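Local coordinates for protein flavodoxin (Streptococcus pneumoniae, PDB 5LJI) that binds flavin mononucleotide and probably serves as a low-potential electron donor to a number of redox enzymes, at residues A[27-32]-A[138-143]; A[70-75]-A[105-110]. All coordinates share one frame; numbering follows the deposited sequence.

Interaction 1. Residues A[27-32]-A[138-143]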
# COMPACT_ATOMS: atom_id res chain seq x y z
N ARG A 27 13.67 3.08 -4.00
CA ARG A 27 15.00 2.60 -4.43
C ARG A 27 15.87 3.77 -4.85
O ARG A 27 16.93 3.90 -4.36
CB ARG A 27 14.88 1.71 -5.66
CG ARG A 27 15.30 0.26 -5.46
CD ARG A 27 14.51 -0.65 -6.38
NE ARG A 27 14.00 -1.84 -5.72
CZ ARG A 27 12.98 -2.57 -6.16
NH1 ARG A 27 12.33 -2.24 -7.28
NH2 ARG A 27 12.59 -3.64 -5.48
N ASP A 28 15.39 4.63 -5.72
CA ASP A 28 16.20 5.78 -6.14
C ASP A 28 16.61 6.66 -4.95
O ASP A 28 17.67 7.24 -4.97
CB ASP A 28 15.48 6.59 -7.17
CG ASP A 28 16.33 6.97 -8.36
OD1 ASP A 28 17.55 6.60 -8.53
OD2 ASP A 28 15.74 7.72 -9.17
N LEU A 29 15.80 6.70 -3.90
CA LEU A 29 16.11 7.42 -2.67
C LEU A 29 16.99 6.68 -1.69
O LEU A 29 17.19 7.15 -0.57
CB LEU A 29 14.81 7.80 -1.97
CG LEU A 29 13.95 8.79 -2.73
CD1 LEU A 29 12.56 8.80 -2.15
CD2 LEU A 29 14.58 10.18 -2.64
N GLY A 30 17.48 5.50 -2.06
CA GLY A 30 18.45 4.80 -1.24
C GLY A 30 17.95 3.76 -0.26
O GLY A 30 18.72 3.28 0.57
N LEU A 31 16.68 3.37 -0.34
CA LEU A 31 16.18 2.28 0.53
C LEU A 31 16.35 0.93 -0.13
O LEU A 31 16.36 0.84 -1.35
CB LEU A 31 14.69 2.51 0.87
CG LEU A 31 14.43 3.58 1.93
CD1 LEU A 31 14.67 4.98 1.41
CD2 LEU A 31 13.01 3.44 2.44
N ASP A 32 16.43 -0.11 0.67
CA ASP A 32 16.14 -1.48 0.22
C ASP A 32 14.64 -1.55 0.04
O ASP A 32 13.93 -1.08 0.92
CB ASP A 32 16.44 -2.49 1.31
CG ASP A 32 17.69 -3.28 1.08
OD1 ASP A 32 18.77 -2.67 0.75
OD2 ASP A 32 17.55 -4.52 1.31
N PHE A 138 4.39 10.81 -1.73
CA PHE A 138 4.17 9.74 -0.77
C PHE A 138 5.53 9.06 -0.48
O PHE A 138 5.92 8.90 0.70
CB PHE A 138 3.05 8.85 -1.35
CG PHE A 138 2.82 7.56 -0.63
CD1 PHE A 138 3.54 6.41 -0.99
CD2 PHE A 138 1.88 7.47 0.36
CE1 PHE A 138 3.28 5.19 -0.35
CE2 PHE A 138 1.67 6.27 1.06
CZ PHE A 138 2.36 5.14 0.69
N ALA A 139 6.28 8.71 -1.52
CA ALA A 139 7.57 8.03 -1.28
C ALA A 139 8.61 8.95 -0.62
O ALA A 139 9.30 8.56 0.32
CB ALA A 139 8.09 7.48 -2.58
N GLU A 140 8.71 10.20 -1.09
CA GLU A 140 9.64 11.18 -0.45
C GLU A 140 9.32 11.28 1.03
O GLU A 140 10.23 11.20 1.86
CB GLU A 140 9.52 12.57 -1.10
CG GLU A 140 9.92 12.64 -2.57
CD GLU A 140 11.42 12.86 -2.78
OE1 GLU A 140 12.14 12.99 -1.77
OE2 GLU A 140 11.88 12.88 -3.95
N GLU A 141 8.03 11.37 1.38
CA GLU A 141 7.66 11.60 2.78
C GLU A 141 7.99 10.41 3.65
O GLU A 141 8.38 10.58 4.81
CB GLU A 141 6.19 12.00 2.95
CG GLU A 141 5.82 13.35 2.34
CD GLU A 141 4.34 13.74 2.47
OE1 GLU A 141 3.52 12.99 3.06
OE2 GLU A 141 3.98 14.84 1.98
N LEU A 142 7.82 9.19 3.11
CA LEU A 142 8.12 8.01 3.86
C LEU A 142 9.61 7.78 4.04
O LEU A 142 10.02 7.29 5.09
CB LEU A 142 7.54 6.77 3.18
CG LEU A 142 6.03 6.66 3.16
CD1 LEU A 142 5.65 5.44 2.33
CD2 LEU A 142 5.50 6.57 4.58
N ALA A 143 10.40 8.05 3.00
CA ALA A 143 11.85 8.02 3.13
C ALA A 143 12.31 8.98 4.24
O ALA A 143 13.08 8.58 5.10
CB ALA A 143 12.54 8.33 1.80

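Interaction 2. Residues A[70-75]-A[105-110]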
# COMPACT_ATOMS: atom_id res chain seq x y z
N ASP A 70 -7.11 -12.96 2.89
CA ASP A 70 -6.27 -13.63 3.83
C ASP A 70 -5.25 -12.67 4.42
O ASP A 70 -4.98 -12.69 5.63
CB ASP A 70 -5.52 -14.72 3.10
CG ASP A 70 -5.67 -16.02 3.77
OD1 ASP A 70 -5.07 -16.14 4.89
OD2 ASP A 70 -6.48 -16.85 3.21
N PHE A 71 -4.63 -11.89 3.54
CA PHE A 71 -3.52 -11.04 3.93
C PHE A 71 -4.04 -9.98 4.91
O PHE A 71 -3.41 -9.73 5.94
CB PHE A 71 -2.88 -10.41 2.68
CG PHE A 71 -1.69 -9.59 2.97
CD1 PHE A 71 -1.82 -8.25 3.27
CD2 PHE A 71 -0.42 -10.16 2.98
CE1 PHE A 71 -0.70 -7.47 3.55
CE2 PHE A 71 0.69 -9.41 3.26
CZ PHE A 71 0.56 -8.05 3.55
N TYR A 72 -5.22 -9.42 4.59
CA TYR A 72 -5.87 -8.38 5.41
C TYR A 72 -6.12 -8.89 6.82
O TYR A 72 -5.77 -8.23 7.82
CB TYR A 72 -7.18 -7.99 4.79
CG TYR A 72 -8.02 -6.90 5.44
CD1 TYR A 72 -7.82 -5.57 5.09
CD2 TYR A 72 -9.08 -7.20 6.29
CE1 TYR A 72 -8.59 -4.55 5.60
CE2 TYR A 72 -9.87 -6.17 6.82
CZ TYR A 72 -9.61 -4.82 6.44
OH TYR A 72 -10.36 -3.72 6.90
N GLU A 73 -6.63 -10.12 6.87
CA GLU A 73 -7.00 -10.73 8.15
C GLU A 73 -5.77 -10.99 8.95
O GLU A 73 -5.74 -10.67 10.11
CB GLU A 73 -7.76 -12.02 7.93
CG GLU A 73 -9.15 -11.83 7.39
CD GLU A 73 -9.87 -13.21 7.38
OE1 GLU A 73 -9.33 -14.20 6.79
OE2 GLU A 73 -10.94 -13.34 7.99
N ASP A 74 -4.70 -11.49 8.30
CA ASP A 74 -3.46 -11.72 9.00
C ASP A 74 -2.81 -10.38 9.43
O ASP A 74 -2.25 -10.30 10.50
CB ASP A 74 -2.49 -12.47 8.12
CG ASP A 74 -2.97 -13.89 7.75
OD1 ASP A 74 -4.04 -14.39 8.17
OD2 ASP A 74 -2.23 -14.51 6.98
N LEU A 75 -2.81 -9.36 8.58
CA LEU A 75 -2.29 -8.06 9.02
C LEU A 75 -2.93 -7.54 10.34
O LEU A 75 -2.21 -6.98 11.24
CB LEU A 75 -2.42 -7.02 7.91
CG LEU A 75 -1.93 -5.62 8.25
CD1 LEU A 75 -0.44 -5.53 8.41
CD2 LEU A 75 -2.31 -4.68 7.12
N PHE A 105 -7.60 -0.63 4.57
CA PHE A 105 -6.23 -1.02 4.99
C PHE A 105 -5.63 0.01 5.95
O PHE A 105 -4.80 -0.31 6.80
CB PHE A 105 -5.28 -1.24 3.80
CG PHE A 105 -5.22 -2.67 3.34
CD1 PHE A 105 -4.44 -3.61 4.04
CD2 PHE A 105 -5.93 -3.08 2.27
CE1 PHE A 105 -4.40 -4.95 3.67
CE2 PHE A 105 -5.90 -4.44 1.87
CZ PHE A 105 -5.15 -5.38 2.58
N ASP A 106 -6.02 1.24 5.75
CA ASP A 106 -5.52 2.34 6.56
C ASP A 106 -5.92 2.11 8.03
O ASP A 106 -5.08 2.14 8.92
CB ASP A 106 -6.16 3.62 6.01
CG ASP A 106 -5.51 4.86 6.51
OD1 ASP A 106 -5.07 4.92 7.68
OD2 ASP A 106 -5.46 5.80 5.70
N ARG A 107 -7.19 1.82 8.25
CA ARG A 107 -7.69 1.61 9.59
C ARG A 107 -7.21 0.29 10.19
O ARG A 107 -6.96 0.20 11.38
CB ARG A 107 -9.23 1.73 9.65
CG ARG A 107 -10.00 0.63 8.95
CD ARG A 107 -11.37 0.41 9.57
NE ARG A 107 -12.06 -0.68 8.88
CZ ARG A 107 -12.90 -0.51 7.87
NH1 ARG A 107 -13.20 0.71 7.43
NH2 ARG A 107 -13.45 -1.57 7.29
N VAL A 108 -7.01 -0.74 9.39
CA VAL A 108 -6.31 -1.89 9.95
C VAL A 108 -4.85 -1.57 10.35
O VAL A 108 -4.40 -1.92 11.42
CB VAL A 108 -6.34 -3.10 9.02
CG1 VAL A 108 -5.48 -4.19 9.63
CG2 VAL A 108 -7.77 -3.58 8.84
N PHE A 109 -4.09 -0.92 9.48
CA PHE A 109 -2.78 -0.53 9.90
C PHE A 109 -2.76 0.19 11.26
O PHE A 109 -1.93 -0.11 12.12
CB PHE A 109 -2.06 0.33 8.82
CG PHE A 109 -1.17 -0.48 7.90
CD1 PHE A 109 -0.13 -1.22 8.41
CD2 PHE A 109 -1.37 -0.48 6.53
CE1 PHE A 109 0.70 -1.97 7.58
CE2 PHE A 109 -0.54 -1.18 5.71
CZ PHE A 109 0.48 -1.93 6.23
N VAL A 110 -3.65 1.14 11.43
CA VAL A 110 -3.68 1.94 12.64
C VAL A 110 -3.84 1.01 13.86
O VAL A 110 -3.16 1.18 14.88
CB VAL A 110 -4.85 2.96 12.59
CG1 VAL A 110 -4.97 3.65 13.95
CG2 VAL A 110 -4.60 4.02 11.51

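Interaction 1. Residues A[27-32]-A[138-143]
L29 and L31 press their methyl groups onto helix 129-144, close to its C-terminal end. L29 makes the larger part of the contact. Its CB leaves the backbone in the direction of the helix. CG lies beside the backbone N and anti to the carbonyl carbon (chi1 -65°), and from there the two methyls part. L29 CD1 reaches the helix surface, 4.0 Å from A143 CB. L29 CD1 is also 4.1 Å from A139 O. A139 O already accepts the backbone hydrogen bond from A143 N, at 2.9 Å. L29 CD2 turns to the carboxylate of E140 and stands 3.8 Å from E140 OE1. The E140 side chain starts out away from the loop, but a bend at chi2 (-86°) brings the carboxylate back across L29 at about a right angle. E140 OE2 also has a weak, long ion pair with K25 on helix 14-28. L31, the residue after G30, adds its CD1: L31 CD1 is 4.0 Å from A143 CB, so both leucines share one alanine methyl.

G30 ends helix 14-28 in a Schellman motif, with positive phi. This turn leads into the edge strand 32-37 of the flavodoxin fold. The contact is mainly apolar; L29 meets A139 O and the E140 carboxylate without hydrogen bonds. Loop and helix meet by methyl packing around the small A143 side chain, without a directional bond between the two segments.

Interaction 2. Residues A[70-75]-A[105-110]
This is a buried helix-helix contact on one side of the parallel five-stranded sheet of the flavodoxin fold, an alpha/beta sandwich. Helices 69-75 and 100-111 lie next to each other there. The axes of the two short segments approach to 10.3 Å, and their N-to-C directions differ by 28°, so the helices run roughly parallel. Aromatic and aliphatic side chains fill the space between them.

An edge-to-face, T-shaped pair joins Y72 to F105. The edge of the tyrosine points at the phenylalanine face, with the planes at 88° and the centroids 5.1 Å apart. Y72 CD1 sits over the centre of that face, 3.7 Å from F105 CZ. The first torsion of Y72 sets this up: CG is anti to the backbone N (chi1 -178°), which carries the ring across to helix 100-111. F71 adds a second aromatic neighbour, with F71 CD1 4.2 Å from F105 CE1.

L75 works between two rings. L75 CD2 meets the edge of F105, 3.9 Å from F105 CD1. L75 CD2 also stands over the face of F109 in a CH-pi contact, 4.0 Å from the centroid of the F109 ring. L75 CD1 adds a touch of 3.8 Å to F109 CE1. F105 and F109 also reach the sheet, where both touch V54 and V87. F109 stacks on Y85 as well. These rings therefore tie the helix pair to strands 51-57 and 84-91.

The outer side is more polar. The Y72 hydroxyl makes a weak hydrogen bond with the carbonyl oxygen of D104, and the guanidinium of R107 lies near it. Beside that hydroxyl V108 packs tightly, with V108 CG2 only 3.2 Å from Y72 OH.

The two contacts lie on opposite sides of the chain's centre, with their own centres about 22 Å apart and nearest atoms about 9 Å apart. They do not touch. Interaction 2 is nested along the chain inside the loop closed by interaction 1. Interaction 1 joins the end of helix 14-28 and the following loop to helix 129-144, on one face of the parallel sheet. Interaction 2 pairs helices 69-75 and 100-111 on the other. Helix 129-144, through F138 and L142, packs on strands 51-57 and 84-91 from one side. Helix 100-111 does so through F105 and F109 from the other. The two contacts thus belong to the two helical layers that cover the sheet in the flavodoxin fold.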